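Long-range contacts in ribosomal protein L11 methyltransferase (Lactobacillus delbrueckii subsp. bulgaricus ATCC BAA-365, PDB 3GRZ), which probably methylates lysine side chains of ribosomal protein L11 with S-adenosyl-L-methionine as methyl donor, this chain being its C-terminal, SAM-binding fragment: residues L62-V67 and K125-A131; L138-I142 and F157-D161. All blocks are in the same frame, centred on the assembly; numbering follows the deposited sequence. Where two conformers were deposited one is given.

Contact 1 of 2, residues L62-V67 and K125-A131; sequences LTVADV and KFDLIVA
Start with Ala65, whose CB sits 3.6 Å from the centroid of the Phe126 ring and nearly on its normal, a CH-pi contact. On that same sheet face Val67 CG2 meets Ile129 CG2 at 4.1 Å; on the other, Val64 (chi1 t) packs CG2 against Leu128 CD2 at 4.0 Å and CG1 against Val130 CG2 at 4.3 Å. Strands 63-67 and 128-131 are extended and parallel, their axes 4.7 Å apart at 16°, with Val64 beside Leu128, Ala65 beside Ile129 and Asp66 beside Val130. The ladder runs Leu128 N to Thr63 O (2.9 Å), Ala65 N to Leu128 O (2.9 Å), Val130 N to Ala65 O (2.8 Å) and Val67 N to Val130 O (2.8 Å). These are central strands of the Rossmann-like methyltransferase sheet. At Asp127 the chain turns a corner (phi/psi -78/-27), and the edge becomes polar: Thr63 N donates to Asp127 OD2 (3.0 Å), Asp127 N to Thr63 OG1 (3.0 Å, chi1 p), while Asp127 OD1 is held by Asn150. A water joins Thr63 OG1 (2.7 Å) to Lys125 O (2.6 Å). Side-chain groups of Thr63 and Asp127 thus extend the pairing beyond the regular ladder, where the corner interrupts it.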
loop_
_atom_site.group_PDB
_atom_site.type_symbol
_atom_site.label_atom_id
_atom_site.label_comp_id
_atom_site.label_asym_id
_atom_site.label_seq_id
_atom_site.Cartn_x
_atom_site.Cartn_y
_atom_site.Cartn_z
ATOM N N LEU B 62 -15.412 -1.361 -7.326
ATOM C CA LEU B 62 -15.570 0.020 -7.739
ATOM C C LEU B 62 -15.491 0.092 -9.248
ATOM O O LEU B 62 -14.790 -0.708 -9.870
ATOM C CB LEU B 62 -14.445 0.882 -7.144
ATOM C CG LEU B 62 -14.252 0.907 -5.621
ATOM C CD1 LEU B 62 -13.007 1.706 -5.268
ATOM C CD2 LEU B 62 -15.483 1.453 -4.889
ATOM N N THR B 63 -16.197 1.057 -9.834
ATOM C CA THR B 63 -16.058 1.344 -11.252
ATOM C C THR B 63 -14.825 2.237 -11.460
ATOM O O THR B 63 -14.615 3.208 -10.728
ATOM C CB THR B 63 -17.330 2.003 -11.838
ATOM O OG1 THR B 63 -17.581 3.247 -11.173
ATOM C CG2 THR B 63 -18.541 1.078 -11.674
ATOM N N VAL B 64 -14.002 1.880 -12.447
ATOM C CA VAL B 64 -12.665 2.461 -12.596
ATOM C C VAL B 64 -12.480 3.065 -13.980
ATOM O O VAL B 64 -12.894 2.462 -14.973
ATOM C CB VAL B 64 -11.542 1.389 -12.361
ATOM C CG1 VAL B 64 -10.142 1.973 -12.569
ATOM C CG2 VAL B 64 -11.654 0.736 -10.980
ATOM N N ALA B 65 -11.880 4.259 -14.028
ATOM C CA ALA B 65 -11.264 4.787 -15.247
ATOM C C ALA B 65 -9.768 4.890 -15.012
ATOM O O ALA B 65 -9.338 5.510 -14.042
ATOM C CB ALA B 65 -11.827 6.157 -15.633
ATOM N N ASP B 66 -8.990 4.264 -15.895
ATOM C CA ASP B 66 -7.538 4.357 -15.889
ATOM C C ASP B 66 -7.132 5.261 -17.040
ATOM O O ASP B 66 -7.224 4.877 -18.210
ATOM C CB ASP B 66 -6.911 2.962 -16.031
ATOM C CG ASP B 66 -5.373 2.994 -16.095
ATOM O OD1 ASP B 66 -4.752 4.002 -15.670
ATOM O OD2 ASP B 66 -4.780 1.995 -16.576
ATOM N N VAL B 67 -6.682 6.459 -16.701
ATOM C CA VAL B 67 -6.426 7.506 -17.684
ATOM C C VAL B 67 -4.950 7.504 -18.048
ATOM O O VAL B 67 -4.105 7.511 -17.160
ATOM C CB VAL B 67 -6.844 8.898 -17.127
ATOM C CG1 VAL B 67 -6.561 10.003 -18.133
ATOM C CG2 VAL B 67 -8.320 8.901 -16.759
ATOM N N LYS B 125 -19.627 8.288 -15.182
ATOM C CA LYS B 125 -18.939 8.682 -13.964
ATOM C C LYS B 125 -18.352 7.427 -13.307
ATOM O O LYS B 125 -18.813 6.311 -13.560
ATOM C CB LYS B 125 -19.896 9.390 -13.005
ATOM C CG LYS B 125 -20.666 10.568 -13.594
ATOM C CD LYS B 125 -21.622 11.163 -12.553
ATOM C CE LYS B 125 -22.316 12.422 -13.067
ATOM N NZ LYS B 125 -23.251 12.155 -14.202
ATOM N N PHE B 126 -17.344 7.605 -12.462
ATOM C CA PHE B 126 -16.629 6.465 -11.893
ATOM C C PHE B 126 -16.452 6.614 -10.388
ATOM O O PHE B 126 -16.449 7.731 -9.870
ATOM C CB PHE B 126 -15.256 6.320 -12.586
ATOM C CG PHE B 126 -15.341 6.275 -14.100
ATOM C CD1 PHE B 126 -15.566 5.064 -14.760
ATOM C CD2 PHE B 126 -15.247 7.446 -14.857
ATOM C CE1 PHE B 126 -15.674 5.016 -16.153
ATOM C CE2 PHE B 126 -15.365 7.415 -16.250
ATOM C CZ PHE B 126 -15.566 6.202 -16.900
ATOM N N ASP B 127 -16.304 5.486 -9.697
ATOM C CA ASP B 127 -15.954 5.482 -8.263
ATOM C C ASP B 127 -14.474 5.756 -8.042
ATOM O O ASP B 127 -14.079 6.220 -6.981
ATOM C CB ASP B 127 -16.243 4.120 -7.659
ATOM C CG ASP B 127 -17.712 3.764 -7.700
ATOM O OD1 ASP B 127 -18.551 4.643 -7.416
ATOM O OD2 ASP B 127 -18.025 2.601 -8.001
ATOM N N LEU B 128 -13.659 5.407 -9.035
ATOM C CA LEU B 128 -12.210 5.485 -8.916
ATOM C C LEU B 128 -11.575 5.919 -10.240
ATOM O O LEU B 128 -11.746 5.269 -11.270
ATOM C CB LEU B 128 -11.644 4.150 -8.420
ATOM C CG LEU B 128 -10.140 4.088 -8.141
ATOM C CD1 LEU B 128 -9.829 4.845 -6.865
ATOM C CD2 LEU B 128 -9.688 2.639 -8.020
ATOM N N ILE B 129 -10.874 7.045 -10.217
ATOM C CA ILE B 129 -10.144 7.496 -11.388
ATOM C C ILE B 129 -8.653 7.382 -11.066
ATOM O O ILE B 129 -8.199 7.891 -10.048
ATOM C CB ILE B 129 -10.552 8.938 -11.814
ATOM C CG1 ILE B 129 -12.039 8.963 -12.208
ATOM C CG2 ILE B 129 -9.655 9.430 -12.960
ATOM C CD1 ILE B 129 -12.588 10.332 -12.597
ATOM N N VAL B 130 -7.908 6.669 -11.914
ATOM C CA VAL B 130 -6.489 6.408 -11.676
ATOM C C VAL B 130 -5.706 6.997 -12.840
ATOM O O VAL B 130 -6.121 6.859 -13.999
ATOM C CB VAL B 130 -6.178 4.875 -11.559
ATOM C CG1 VAL B 130 -4.723 4.646 -11.230
ATOM C CG2 VAL B 130 -7.049 4.210 -10.502
ATOM N N ALA B 131 -4.588 7.662 -12.543
ATOM C CA ALA B 131 -3.763 8.280 -13.588
ATOM C C ALA B 131 -2.300 8.326 -13.177
ATOM O O ALA B 131 -1.944 9.055 -12.257
ATOM C CB ALA B 131 -4.269 9.690 -13.905
HETATM O O HOH W 1 -19.867 4.464 -12.049
#

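Contact 2 of 2, residues L138-I142 and F157-D161; sequences LLDLI and FSGID
Phe157 points its side chain from strand 157-161 at helix 138-142, and three helix residues close around the ring. Its chi1 is m (-75°) and chi2 -10°, which lays one ring face under Leu138: CD2 of Leu138 stands 3.6 Å from the ring centroid, 10° off the normal, a CH-pi contact. Leu138 is an m,t rotamer whose CD2 lies 3.7 Å from Phe157 CD1, while its CD1 comes to 3.5 Å from Ile160 CG1 and still borders the ring. Leu141, t,p, brings CD2 to Phe157 CE1 at 3.8 Å. One residue on, Ile142 (m,t) starts sideways, yet its CG1 reaches the ring edge, 3.7 Å from Phe157 CE2. The backbones stay well apart, with segment axes 11.2 Å from each other and N-to-C directions at 149°; the nearest CA atoms, of Leu138 and Phe157, are 8.0 Å apart. This is helix-on-sheet packing within a beta-alpha-beta crossover of the Rossmann-like fold: helix 135-145 links the parallel neighbours 126-132 and 153-161. Past Phe157 the strand is not uniformly extended, for Gly159 has phi/psi 87/14, where a CB would jam against the carbonyl O of Ser158. Ile160 (m,t) begins sideways and turns its CG1 back to Leu138. Ser158 points away from the helix, its OG hydrogen-bonded to Thr46 O, close to Asn132, a predicted S-adenosyl-L-methionine-binding residue.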
loop_
_atom_site.group_PDB
_atom_site.type_symbol
_atom_site.label_atom_id
_atom_site.label_comp_id
_atom_site.label_asym_id
_atom_site.label_seq_id
_atom_site.Cartn_x
_atom_site.Cartn_y
_atom_site.Cartn_z
ATOM N N LEU B 138 -1.517 15.943 -15.718
ATOM C CA LEU B 138 -2.396 15.868 -14.535
ATOM C C LEU B 138 -3.114 17.189 -14.247
ATOM O O LEU B 138 -4.300 17.184 -13.905
ATOM C CB LEU B 138 -1.644 15.406 -13.288
ATOM C CG LEU B 138 -1.229 13.940 -13.232
ATOM C CD1 LEU B 138 -0.354 13.716 -12.002
ATOM C CD2 LEU B 138 -2.430 13.020 -13.205
ATOM N N LEU B 139 -2.395 18.298 -14.407
ATOM C CA LEU B 139 -2.970 19.645 -14.271
ATOM C C LEU B 139 -4.144 19.885 -15.228
ATOM O O LEU B 139 -5.106 20.557 -14.860
ATOM C CB LEU B 139 -1.896 20.739 -14.428
ATOM C CG LEU B 139 -0.833 20.836 -13.317
ATOM C CD1 LEU B 139 0.306 21.765 -13.702
ATOM C CD2 LEU B 139 -1.434 21.263 -11.976
ATOM N N ASP B 140 -4.074 19.312 -16.431
ATOM C CA ASP B 140 -5.206 19.345 -17.371
ATOM C C ASP B 140 -6.329 18.376 -16.981
ATOM O O ASP B 140 -7.504 18.627 -17.276
ATOM C CB ASP B 140 -4.737 19.065 -18.802
ATOM C CG ASP B 140 -3.810 20.149 -19.341
ATOM O OD1 ASP B 140 -3.918 21.310 -18.889
ATOM O OD2 ASP B 140 -2.976 19.837 -20.219
ATOM N N LEU B 141 -5.968 17.275 -16.317
ATOM C CA LEU B 141 -6.956 16.290 -15.864
ATOM C C LEU B 141 -7.764 16.793 -14.671
ATOM O O LEU B 141 -8.960 16.504 -14.567
ATOM C CB LEU B 141 -6.284 14.947 -15.504
ATOM C CG LEU B 141 -7.200 13.812 -15.027
ATOM C CD1 LEU B 141 -8.253 13.410 -16.094
ATOM C CD2 LEU B 141 -6.376 12.607 -14.601
ATOM N N ILE B 142 -7.108 17.524 -13.770
ATOM C CA ILE B 142 -7.756 17.956 -12.524
ATOM C C ILE B 142 -9.167 18.587 -12.725
ATOM O O ILE B 142 -10.129 18.090 -12.127
ATOM C CB ILE B 142 -6.792 18.776 -11.593
ATOM C CG1 ILE B 142 -5.746 17.843 -10.951
ATOM C CG2 ILE B 142 -7.578 19.497 -10.503
ATOM C CD1 ILE B 142 -4.491 18.537 -10.422
ATOM N N PHE B 157 -3.443 9.480 -8.180
ATOM C CA PHE B 157 -2.442 10.028 -9.090
ATOM C C PHE B 157 -1.094 9.450 -8.770
ATOM O O PHE B 157 -0.747 9.270 -7.605
ATOM C CB PHE B 157 -2.298 11.549 -8.954
ATOM C CG PHE B 157 -3.420 12.348 -9.576
ATOM C CD1 PHE B 157 -4.385 11.740 -10.390
ATOM C CD2 PHE B 157 -3.477 13.729 -9.378
ATOM C CE1 PHE B 157 -5.404 12.490 -10.974
ATOM C CE2 PHE B 157 -4.501 14.498 -9.959
ATOM C CZ PHE B 157 -5.467 13.879 -10.743
ATOM N N SER B 158 -0.317 9.190 -9.810
ATOM C CA SER B 158 1.091 8.881 -9.649
ATOM C C SER B 158 1.829 9.525 -10.820
ATOM O O SER B 158 1.187 10.104 -11.716
ATOM C CB SER B 158 1.315 7.378 -9.610
ATOM O OG SER B 158 2.627 7.112 -9.156
ATOM N N GLY B 159 3.157 9.456 -10.798
ATOM C CA GLY B 159 3.987 10.051 -11.846
ATOM C C GLY B 159 4.322 11.513 -11.582
ATOM O O GLY B 159 4.789 12.210 -12.479
ATOM N N ILE B 160 4.084 11.972 -10.353
ATOM C CA ILE B 160 4.356 13.366 -9.966
ATOM C C ILE B 160 5.780 13.508 -9.463
ATOM O O ILE B 160 6.137 12.908 -8.451
ATOM C CB ILE B 160 3.385 13.852 -8.856
ATOM C CG1 ILE B 160 1.944 13.785 -9.342
ATOM C CG2 ILE B 160 3.714 15.291 -8.413
ATOM C CD1 ILE B 160 0.908 13.653 -8.219
ATOM N N ASP B 161 6.605 14.293 -10.161
ATOM C CA ASP B 161 7.916 14.675 -9.607
ATOM C C ASP B 161 7.718 15.588 -8.387
ATOM O O ASP B 161 6.825 16.423 -8.403
ATOM C CB ASP B 161 8.764 15.386 -10.665
ATOM C CG ASP B 161 10.151 15.702 -10.162
ATOM O OD1 ASP B 161 10.964 14.764 -10.055
ATOM O OD2 ASP B 161 10.415 16.878 -9.842
#

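In the fold
From the N terminus, contact 1 opens at strand 63-67 and closes at strand 126-132, bringing the chain back beside strand 63-67 after a long excursion through helix 73-80, strand 85-90, helix 93-105 and strand 112-115. Contact 2 then closes a much shorter loop, from helix 135-145 to strand 153-161, so the two follow in series and neither nest nor cross. Ala131 is where they meet: its O probably accepts a hydrogen bond from Ser158 N (2.9 Å), and its CB packs on Leu141 CD2 (3.7 Å). Together they tie three consecutive parallel strands, 63-67, 126-132 and 153-161, to one another, and the last two to helix 135-145, which packs on them.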